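CBS domain-containing protein (Pyrococcus horikoshii, PDB 2YZQ) is of unknown function but binds S-adenosylmethionine, which suggests that its CBS domains sense this metabolite. Local coordinates at residues Asp90-Val95 / Arg269-Leu274. Sequence-based numbering, arbitrary orientation.
Sequences DYRRVV and RDFDLL
R92 and D270 form an end-on, two-pronged salt bridge between two CBS modules, a worked example of how a charge pair can join repeats far apart in sequence. NH2 of R92 lies 2.7 Å from OD2 of D270, and NH1 of R92 lies 3.1 Å from OD1 of D270. Both bonds are nearly straight, at 172° and 177°. Each oxygen is met on its syn side, though from out of the carboxylate plane, and the acceptors lie almost in the guanidinium plane; the two flat groups are tilted 28° apart. The arginine chain bends at its third torsion, which sets the course of NE on the way to the carboxylate. D270 is buried, with V109 and I113 of helix 109-117 and M247 of helix 240-250 packed on it. Beside the bridge, F271 directs its ring at the loop 90-92; CE1 of F271 meets the carbonyl O of Y91 edge-on at 3.6 Å.

The looser side is polar. Exposed D90 brings OD1 obliquely to 3.6 Å from CE2 of F271, carboxylate and ring crossing at about a right angle, and a water hydrogen-bonds to both D90 OD1, at 2.6 Å, and R269 NH1, at 3.0 Å. R269 itself is secured by D272, which takes its NE and NH2. An alanine at R92 would probably leave the buried carboxylate of D270 without this countercharge and both its bonds to the guanidinium. The directional bridge, more than the water-mediated link, probably holds the two modules together here, about 7 Å from bound S-adenosylmethionine.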
loop_
_atom_site.group_PDB
_atom_site.type_symbol
_atom_site.label_atom_id
_atom_site.label_comp_id
_atom_site.label_asym_id
_atom_site.label_seq_id
_atom_site.Cartn_x
_atom_site.Cartn_y
_atom_site.Cartn_z
ATOM N N ASP A 90 11.468 2.456 0.180
ATOM C CA ASP A 90 10.439 1.480 0.515
ATOM C C ASP A 90 9.479 2.137 1.498
ATOM O O ASP A 90 9.129 1.568 2.531
ATOM C CB ASP A 90 11.067 0.223 1.127
ATOM C CG ASP A 90 10.055 -0.887 1.356
ATOM O OD1 ASP A 90 9.206 -1.113 0.467
ATOM O OD2 ASP A 90 10.115 -1.542 2.419
ATOM N N TYR A 91 9.067 3.356 1.163
ATOM C CA TYR A 91 8.151 4.126 1.994
ATOM C C TYR A 91 6.934 4.467 1.133
ATOM O O TYR A 91 7.073 4.755 -0.053
ATOM C CB TYR A 91 8.852 5.393 2.496
ATOM C CG TYR A 91 8.188 6.035 3.690
ATOM C CD1 TYR A 91 8.006 5.329 4.880
ATOM C CD2 TYR A 91 7.739 7.352 3.634
ATOM C CE1 TYR A 91 7.390 5.922 5.982
ATOM C CE2 TYR A 91 7.124 7.951 4.724
ATOM C CZ TYR A 91 6.951 7.233 5.894
ATOM O OH TYR A 91 6.332 7.832 6.966
ATOM N N ARG A 92 5.751 4.438 1.738
ATOM C CA ARG A 92 4.504 4.667 1.010
ATOM C C ARG A 92 4.031 6.099 0.804
ATOM O O ARG A 92 2.900 6.321 0.374
ATOM C CB ARG A 92 3.385 3.856 1.663
ATOM C CG ARG A 92 3.623 2.349 1.632
ATOM C CD ARG A 92 2.533 1.601 2.389
ATOM N NE ARG A 92 1.206 1.821 1.818
ATOM C CZ ARG A 92 0.777 1.281 0.681
ATOM N NH1 ARG A 92 1.570 0.475 -0.020
ATOM N NH2 ARG A 92 -0.447 1.550 0.244
ATOM N N ARG A 93 4.876 7.072 1.106
ATOM C CA ARG A 93 4.464 8.450 0.903
ATOM C C ARG A 93 5.646 9.383 0.798
ATOM O O ARG A 93 6.755 9.056 1.215
ATOM C CB ARG A 93 3.546 8.911 2.038
ATOM C CG ARG A 93 4.224 9.025 3.386
ATOM C CD ARG A 93 3.204 9.246 4.489
ATOM N NE ARG A 93 2.251 8.141 4.576
ATOM C CZ ARG A 93 2.586 6.883 4.849
ATOM N NH1 ARG A 93 3.853 6.559 5.065
ATOM N NH2 ARG A 93 1.653 5.943 4.902
ATOM N N VAL A 94 5.396 10.546 0.211
ATOM C CA VAL A 94 6.416 11.564 0.060
ATOM C C VAL A 94 5.794 12.881 0.496
ATOM O O VAL A 94 4.609 13.119 0.278
ATOM C CB VAL A 94 6.898 11.696 -1.408
ATOM C CG1 VAL A 94 7.448 10.361 -1.896
ATOM C CG2 VAL A 94 5.759 12.166 -2.302
ATOM N N VAL A 95 6.587 13.721 1.144
ATOM C CA VAL A 95 6.095 15.018 1.569
ATOM C C VAL A 95 6.483 15.982 0.459
ATOM O O VAL A 95 7.598 15.921 -0.063
ATOM C CB VAL A 95 6.740 15.472 2.901
ATOM C CG1 VAL A 95 6.235 16.868 3.278
ATOM C CG2 VAL A 95 6.401 14.479 4.005
ATOM N N ARG A 269 0.851 -5.636 -6.063
ATOM C CA ARG A 269 0.608 -4.692 -4.975
ATOM C C ARG A 269 0.556 -3.297 -5.572
ATOM O O ARG A 269 1.064 -3.070 -6.674
ATOM C CB ARG A 269 1.759 -4.727 -3.958
ATOM C CG ARG A 269 2.064 -6.106 -3.352
ATOM C CD ARG A 269 3.336 -6.012 -2.514
ATOM N NE ARG A 269 4.474 -5.671 -3.362
ATOM C CZ ARG A 269 5.597 -5.108 -2.928
ATOM N NH1 ARG A 269 5.750 -4.815 -1.644
ATOM N NH2 ARG A 269 6.571 -4.834 -3.787
ATOM N N ASP A 270 -0.052 -2.363 -4.849
ATOM C CA ASP A 270 -0.110 -0.995 -5.337
ATOM C C ASP A 270 1.319 -0.487 -5.518
ATOM O O ASP A 270 1.625 0.225 -6.472
ATOM C CB ASP A 270 -0.899 -0.088 -4.363
ATOM C CG ASP A 270 -0.494 -0.255 -2.894
ATOM O OD1 ASP A 270 0.553 -0.861 -2.589
ATOM O OD2 ASP A 270 -1.238 0.254 -2.018
ATOM N N PHE A 271 2.195 -0.896 -4.608
ATOM C CA PHE A 271 3.596 -0.497 -4.635
ATOM C C PHE A 271 4.291 -0.974 -5.910
ATOM O O PHE A 271 5.213 -0.325 -6.406
ATOM C CB PHE A 271 4.317 -1.074 -3.411
ATOM C CG PHE A 271 5.516 -0.277 -2.976
ATOM C CD1 PHE A 271 5.356 0.975 -2.388
ATOM C CD2 PHE A 271 6.803 -0.776 -3.146
ATOM C CE1 PHE A 271 6.461 1.720 -1.973
ATOM C CE2 PHE A 271 7.919 -0.038 -2.735
ATOM C CZ PHE A 271 7.743 1.213 -2.148
ATOM N N ASP A 272 3.846 -2.107 -6.444
ATOM C CA ASP A 272 4.448 -2.653 -7.656
ATOM C C ASP A 272 4.088 -1.824 -8.878
ATOM O O ASP A 272 4.836 -1.778 -9.853
ATOM C CB ASP A 272 4.003 -4.103 -7.871
ATOM C CG ASP A 272 4.532 -5.035 -6.801
ATOM O OD1 ASP A 272 5.749 -4.992 -6.541
ATOM O OD2 ASP A 272 3.738 -5.810 -6.223
ATOM N N LEU A 273 2.931 -1.177 -8.827
ATOM C CA LEU A 273 2.489 -0.354 -9.942
ATOM C C LEU A 273 3.365 0.888 -10.101
ATOM O O LEU A 273 3.434 1.466 -11.183
ATOM C CB LEU A 273 1.019 0.030 -9.748
ATOM C CG LEU A 273 0.064 -1.168 -9.826
ATOM C CD1 LEU A 273 -1.369 -0.708 -9.599
ATOM C CD2 LEU A 273 0.194 -1.842 -11.185
ATOM N N LEU A 274 4.054 1.282 -9.032
ATOM C CA LEU A 274 4.932 2.449 -9.088
ATOM C C LEU A 274 6.046 2.226 -10.108
ATOM O O LEU A 274 6.552 3.167 -10.712
ATOM C CB LEU A 274 5.554 2.719 -7.717
ATOM C CG LEU A 274 4.601 3.062 -6.568
ATOM C CD1 LEU A 274 5.395 3.206 -5.286
ATOM C CD2 LEU A 274 3.848 4.351 -6.879
HETATM O O HOH W 1 7.925 -3.310 -0.204
#